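Local atomic coordinates of putative sugar ABC transport system, substrate-binding protein (Bordetella parapertussis, PDB entry 5IX8), a protein that probably binds a sugar as the substrate-binding component of a bacterial ABC transport system. Residues L80-Y85 with A105-N110; G117-D122 with R282-P287. All coordinates share one frame; numbering follows the deposited sequence.

Contact 1 of 2, residues L80-Y85 with A105-N110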
loop_
_atom_site.group_PDB
_atom_site.type_symbol
_atom_site.label_atom_id
_atom_site.label_comp_id
_atom_site.label_asym_id
_atom_site.label_seq_id
_atom_site.Cartn_x
_atom_site.Cartn_y
_atom_site.Cartn_z
ATOM N N LEU A 80 -12.188 -3.013 2.428
ATOM C CA LEU A 80 -11.324 -3.891 3.203
ATOM C C LEU A 80 -9.876 -3.756 2.746
ATOM O O LEU A 80 -9.576 -3.978 1.570
ATOM C CB LEU A 80 -11.780 -5.350 3.045
ATOM C CG LEU A 80 -10.828 -6.396 3.614
ATOM C CD1 LEU A 80 -10.682 -6.192 5.143
ATOM C CD2 LEU A 80 -11.346 -7.811 3.227
ATOM N N SER A 81 -8.989 -3.405 3.680
ATOM C CA SER A 81 -7.546 -3.645 3.561
ATOM C C SER A 81 -7.202 -4.689 4.604
ATOM O O SER A 81 -7.240 -4.377 5.801
ATOM C CB SER A 81 -6.736 -2.371 3.808
ATOM O OG SER A 81 -7.059 -1.346 2.895
ATOM N N PRO A 82 -6.867 -5.919 4.223
ATOM C CA PRO A 82 -6.854 -7.017 5.199
ATOM C C PRO A 82 -5.551 -7.132 5.979
ATOM O O PRO A 82 -4.465 -6.810 5.497
ATOM C CB PRO A 82 -7.067 -8.256 4.313
ATOM C CG PRO A 82 -6.327 -7.884 3.039
ATOM C CD PRO A 82 -6.605 -6.388 2.847
ATOM N N ALA A 83 -5.676 -7.641 7.197
ATOM C CA ALA A 83 -4.518 -7.866 8.060
ATOM C C ALA A 83 -3.756 -9.143 7.719
ATOM O O ALA A 83 -2.718 -9.421 8.333
ATOM C CB ALA A 83 -4.951 -7.906 9.522
ATOM N N ALA A 84 -4.264 -9.935 6.795
ATOM C CA ALA A 84 -3.571 -11.096 6.265
ATOM C C ALA A 84 -4.152 -11.354 4.891
ATOM O O ALA A 84 -5.289 -10.965 4.607
ATOM C CB ALA A 84 -3.765 -12.337 7.134
ATOM N N TYR A 85 -3.380 -12.042 4.046
ATOM C CA TYR A 85 -3.850 -12.295 2.684
ATOM C C TYR A 85 -5.025 -13.261 2.687
ATOM O O TYR A 85 -6.038 -13.024 2.013
ATOM C CB TYR A 85 -2.723 -12.844 1.821
ATOM C CG TYR A 85 -3.083 -13.075 0.354
ATOM C CD1 TYR A 85 -3.585 -12.028 -0.454
ATOM C CD2 TYR A 85 -2.863 -14.315 -0.246
ATOM C CE1 TYR A 85 -3.860 -12.218 -1.823
ATOM C CE2 TYR A 85 -3.119 -14.505 -1.590
ATOM C CZ TYR A 85 -3.631 -13.461 -2.383
ATOM O OH TYR A 85 -3.875 -13.700 -3.709
ATOM N N ALA A 105 -9.216 -2.546 -0.977
ATOM C CA ALA A 105 -8.519 -1.262 -1.003
ATOM C C ALA A 105 -7.028 -1.436 -0.760
ATOM O O ALA A 105 -6.625 -2.035 0.246
ATOM C CB ALA A 105 -9.107 -0.324 0.049
ATOM N N GLY A 106 -6.206 -0.891 -1.675
ATOM C CA GLY A 106 -4.774 -0.715 -1.452
ATOM C C GLY A 106 -3.880 -1.930 -1.616
ATOM O O GLY A 106 -2.789 -1.819 -2.178
ATOM N N ILE A 107 -4.302 -3.077 -1.096
ATOM C CA ILE A 107 -3.487 -4.295 -1.124
ATOM C C ILE A 107 -4.368 -5.489 -1.460
ATOM O O ILE A 107 -5.580 -5.483 -1.206
ATOM C CB ILE A 107 -2.788 -4.526 0.227
ATOM C CG1 ILE A 107 -3.776 -4.218 1.375
ATOM C CG2 ILE A 107 -1.536 -3.626 0.318
ATOM C CD1 ILE A 107 -3.398 -4.890 2.675
ATOM N N PRO A 108 -3.774 -6.542 -2.051
ATOM C CA PRO A 108 -4.572 -7.703 -2.475
ATOM C C PRO A 108 -5.163 -8.475 -1.294
ATOM O O PRO A 108 -4.565 -8.565 -0.216
ATOM C CB PRO A 108 -3.557 -8.596 -3.195
ATOM C CG PRO A 108 -2.382 -7.774 -3.459
ATOM C CD PRO A 108 -2.356 -6.671 -2.430
ATOM N N VAL A 109 -6.336 -9.074 -1.517
ATOM C CA VAL A 109 -6.879 -10.043 -0.572
ATOM C C VAL A 109 -7.236 -11.320 -1.337
ATOM O O VAL A 109 -7.643 -11.289 -2.511
ATOM C CB VAL A 109 -8.086 -9.450 0.208
ATOM C CG1 VAL A 109 -9.227 -9.089 -0.714
ATOM C CG2 VAL A 109 -8.548 -10.365 1.328
ATOM N N ASN A 110 -7.082 -12.462 -0.660
ATOM C CA ASN A 110 -7.260 -13.769 -1.291
ATOM C C ASN A 110 -8.726 -14.201 -1.239
ATOM O O ASN A 110 -9.113 -15.129 -0.521
ATOM C CB ASN A 110 -6.367 -14.781 -0.594
ATOM C CG ASN A 110 -6.181 -16.031 -1.392
ATOM O OD1 ASN A 110 -6.462 -16.078 -2.597
ATOM N ND2 ASN A 110 -5.726 -17.075 -0.719
HETATM O O HOH W 1 -8.002 -5.778 -0.153
HETATM O O HOH W 2 -8.741 -13.916 2.091
#
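Y85 and N110 both carry CG anti to the backbone N (chi1 -177° and -164°), and this lays the phenol ring and the carboxamide flat against each other with their planes parallel. N110 CB sits over the middle of the ring, 3.4 Å from the Y85 ring centroid, a CH-pi contact, and the amide continues across the CE2 side. At the ring's edge lies the carbonyl of P108, with P108 CB 3.9 Å from Y85 CE1. The backbone fixes the same pair: N110 N donates to Y85 O at 2.9 Å, from above the carbonyl plane. The polar ends look elsewhere, Y85 OH to S283 O and N110 ND2 to S86 OG.

At the other end, S81 holds OG anti to its carbonyl carbon, and the hydroxyl donates to A105 O at 2.8 Å. A105 N in turn donates to L80 O over 2.9 Å, nearly straight at 165°. L80 O also accepts from a water that donates to I107 O as well, so this buried carbonyl is gripped twice. Between the two polar ends P82 wedges in: its CD lies 3.5 Å from I107 CD1, while CG presses on V109 CB at 3.7 Å. G106, with positive phi, turns the chain just before I107.

Both segments leave the C-terminal ends of neighbouring parallel strands, 77-80 and 101-105, the edge where binding loops gather in periplasmic binding proteins of this fold. The backbone of S81 bonds to T21 of strand 17-22, just past the end of strand 77-80, Y30 of helix 28-43 packs on S81 and I107, and Q63 of helix 60-73 bonds to the backbone of S81 and A83.

Contact 2 of 2, residues G117-D122 with R282-P287. With SO4 (sulfate ion), chain G.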
loop_
_atom_site.group_PDB
_atom_site.type_symbol
_atom_site.label_atom_id
_atom_site.label_comp_id
_atom_site.label_asym_id
_atom_site.label_seq_id
_atom_site.Cartn_x
_atom_site.Cartn_y
_atom_site.Cartn_z
ATOM N N GLY A 117 -11.598 -4.056 -6.789
ATOM C CA GLY A 117 -10.571 -3.455 -5.971
ATOM C C GLY A 117 -9.992 -2.208 -6.612
ATOM O O GLY A 117 -10.119 -1.975 -7.816
ATOM N N VAL A 118 -9.361 -1.391 -5.772
ATOM C CA VAL A 118 -8.582 -0.249 -6.232
ATOM C C VAL A 118 -7.275 -0.338 -5.484
ATOM O O VAL A 118 -7.268 -0.250 -4.249
ATOM C CB VAL A 118 -9.265 1.103 -5.946
ATOM C CG1 VAL A 118 -8.344 2.228 -6.367
ATOM C CG2 VAL A 118 -10.625 1.225 -6.672
ATOM N N LEU A 119 -6.178 -0.543 -6.210
ATOM C CA LEU A 119 -4.896 -0.718 -5.514
ATOM C C LEU A 119 -3.777 -0.323 -6.466
ATOM O O LEU A 119 -3.926 0.653 -7.201
ATOM C CB LEU A 119 -4.769 -2.149 -4.960
ATOM C CG LEU A 119 -4.908 -3.375 -5.887
ATOM C CD1 LEU A 119 -4.171 -4.552 -5.235
ATOM C CD2 LEU A 119 -6.352 -3.784 -6.135
ATOM N N GLN A 120 -2.622 -0.976 -6.351
ATOM C CA GLN A 120 -1.525 -0.817 -7.298
ATOM C C GLN A 120 -0.907 -2.178 -7.544
ATOM O O GLN A 120 -1.189 -3.144 -6.830
ATOM C CB GLN A 120 -0.439 0.147 -6.804
ATOM C CG GLN A 120 -0.788 1.616 -6.898
ATOM C CD GLN A 120 0.379 2.513 -6.502
ATOM O OE1 GLN A 120 1.008 2.297 -5.486
ATOM N NE2 GLN A 120 0.676 3.498 -7.318
ATOM N N ASP A 121 -0.038 -2.238 -8.553
ATOM C CA ASP A 121 0.614 -3.482 -8.955
ATOM C C ASP A 121 1.857 -3.667 -8.089
ATOM O O ASP A 121 2.884 -3.030 -8.319
ATOM C CB ASP A 121 0.977 -3.402 -10.438
ATOM C CG ASP A 121 1.531 -4.682 -10.987
ATOM O OD1 ASP A 121 2.124 -5.475 -10.223
ATOM O OD2 ASP A 121 1.370 -4.898 -12.214
ATOM N N ASP A 122 1.781 -4.557 -7.096
ATOM C CA ASP A 122 2.886 -4.715 -6.154
ATOM C C ASP A 122 4.151 -5.258 -6.823
ATOM O O ASP A 122 5.259 -4.812 -6.496
ATOM C CB ASP A 122 2.448 -5.592 -4.984
ATOM C CG ASP A 122 1.490 -4.844 -4.056
ATOM O OD1 ASP A 122 1.910 -3.881 -3.355
ATOM O OD2 ASP A 122 0.289 -5.173 -4.079
ATOM N N ARG A 282 -3.541 -13.785 -10.727
ATOM C CA ARG A 282 -3.320 -14.845 -9.741
ATOM C C ARG A 282 -3.421 -14.316 -8.319
ATOM O O ARG A 282 -4.095 -14.924 -7.470
ATOM C CB ARG A 282 -1.967 -15.516 -9.959
ATOM C CG ARG A 282 -1.697 -16.635 -8.962
ATOM C CD ARG A 282 -0.342 -17.297 -9.204
ATOM N NE ARG A 282 -0.273 -18.532 -8.410
ATOM C CZ ARG A 282 0.083 -18.576 -7.126
ATOM N NH1 ARG A 282 0.488 -17.464 -6.510
ATOM N NH2 ARG A 282 0.053 -19.733 -6.461
ATOM N N SER A 283 -2.736 -13.198 -8.027
ATOM C CA SER A 283 -2.711 -12.655 -6.670
ATOM C C SER A 283 -3.887 -11.749 -6.360
ATOM O O SER A 283 -4.161 -11.500 -5.172
ATOM C CB SER A 283 -1.425 -11.863 -6.432
ATOM O OG SER A 283 -0.314 -12.750 -6.456
ATOM N N VAL A 284 -4.545 -11.209 -7.389
ATOM C CA VAL A 284 -5.630 -10.248 -7.188
ATOM C C VAL A 284 -6.856 -10.813 -7.895
ATOM O O VAL A 284 -7.135 -10.441 -9.042
ATOM C CB VAL A 284 -5.251 -8.849 -7.694
ATOM C CG1 VAL A 284 -6.319 -7.847 -7.284
ATOM C CG2 VAL A 284 -3.911 -8.438 -7.082
ATOM N N PRO A 285 -7.598 -11.734 -7.284
ATOM C CA PRO A 285 -8.564 -12.544 -8.042
ATOM C C PRO A 285 -9.917 -11.881 -8.216
ATOM O O PRO A 285 -10.962 -12.496 -7.988
ATOM C CB PRO A 285 -8.667 -13.823 -7.205
ATOM C CG PRO A 285 -8.464 -13.298 -5.768
ATOM C CD PRO A 285 -7.403 -12.220 -5.903
ATOM N N TYR A 286 -9.909 -10.634 -8.672
ATOM C CA TYR A 286 -11.125 -9.858 -8.887
ATOM C C TYR A 286 -10.785 -8.687 -9.790
ATOM O O TYR A 286 -9.613 -8.317 -9.922
ATOM C CB TYR A 286 -11.723 -9.358 -7.539
ATOM C CG TYR A 286 -10.684 -8.886 -6.548
ATOM C CD1 TYR A 286 -10.198 -7.565 -6.571
ATOM C CD2 TYR A 286 -10.185 -9.758 -5.567
ATOM C CE1 TYR A 286 -9.235 -7.144 -5.648
ATOM C CE2 TYR A 286 -9.216 -9.338 -4.646
ATOM C CZ TYR A 286 -8.756 -8.036 -4.679
ATOM O OH TYR A 286 -7.785 -7.642 -3.759
ATOM N N PRO A 287 -11.780 -8.097 -10.441
ATOM C CA PRO A 287 -11.523 -6.902 -11.259
ATOM C C PRO A 287 -10.980 -5.785 -10.391
ATOM O O PRO A 287 -11.430 -5.600 -9.265
ATOM C CB PRO A 287 -12.907 -6.539 -11.795
ATOM C CG PRO A 287 -13.705 -7.813 -11.663
ATOM C CD PRO A 287 -13.213 -8.453 -10.416
HETATM S S SO4 G . -0.623 -13.334 -13.385
HETATM O O1 SO4 G . 0.081 -14.281 -14.261
HETATM O O2 SO4 G . -0.713 -12.013 -14.022
HETATM O O3 SO4 G . 0.141 -13.261 -12.137
HETATM O O4 SO4 G . -1.968 -13.811 -13.089
#
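G117 opens the contact with its backbone: its N donates to P287 O at 2.9 Å, lying in the carbonyl plane, although the bond is bent, with an N-H...O angle of 142°. The ring of Y286 comes right up against this glycine, with Y286 CD1 3.8 Å from G117 N and CE1 3.9 Å from G117 CA. With no side chain on G117, the ring closes directly on its N and CA. Y286 gets there through a crowded torsion, CG lying between the backbone N and the carbonyl carbon (chi1 40°), and its hydroxyl is held by S104 OG and the N of V109. V118 faces the other way, onto helix 254-270. L119 turns back toward the loop, and its CD2 branch meets V284 CG1 at 4.2 Å and, more loosely, CE1 of Y286. The inverse gamma turn centred on P285 lies between these two partners. Further on, D121 N-caps the next helix by bonding to L124 N, and D122 forms a salt bridge with R158. At the far end of the loop R282 N donates to O4 of a sulfate ion, probably from the crystallisation liquor, at 2.8 Å.

Strand 116-119 thus lies beside the entry to strand 288-290, an outermost strand of the parallel sheet; G117 and L119 bond to F289, while helix 154-168 packs on D122 and S283.

In the fold
From the N terminus, the chain first passes through strands 17-22 and 47-53 of the parallel sheet, then 77-80. Contact 1 closes a short loop through helix 89-97 and strand 101-105, joining two successive strand ends. Only after it has closed does contact 2 open, at strand 116-119; the two are in series and neither encloses the other. Contact 2 closes a far longer excursion, 159 residues that take in the whole run of strands 142-145 to 246-250 in the mixed sheet, before the chain returns to add strand 288-290. The contacts touch where G106 N meets V118 O and P108 packs on D122; together with contacts 1 and 2 this links neighbouring strands 77-80, 101-105, 116-119 and 288-290.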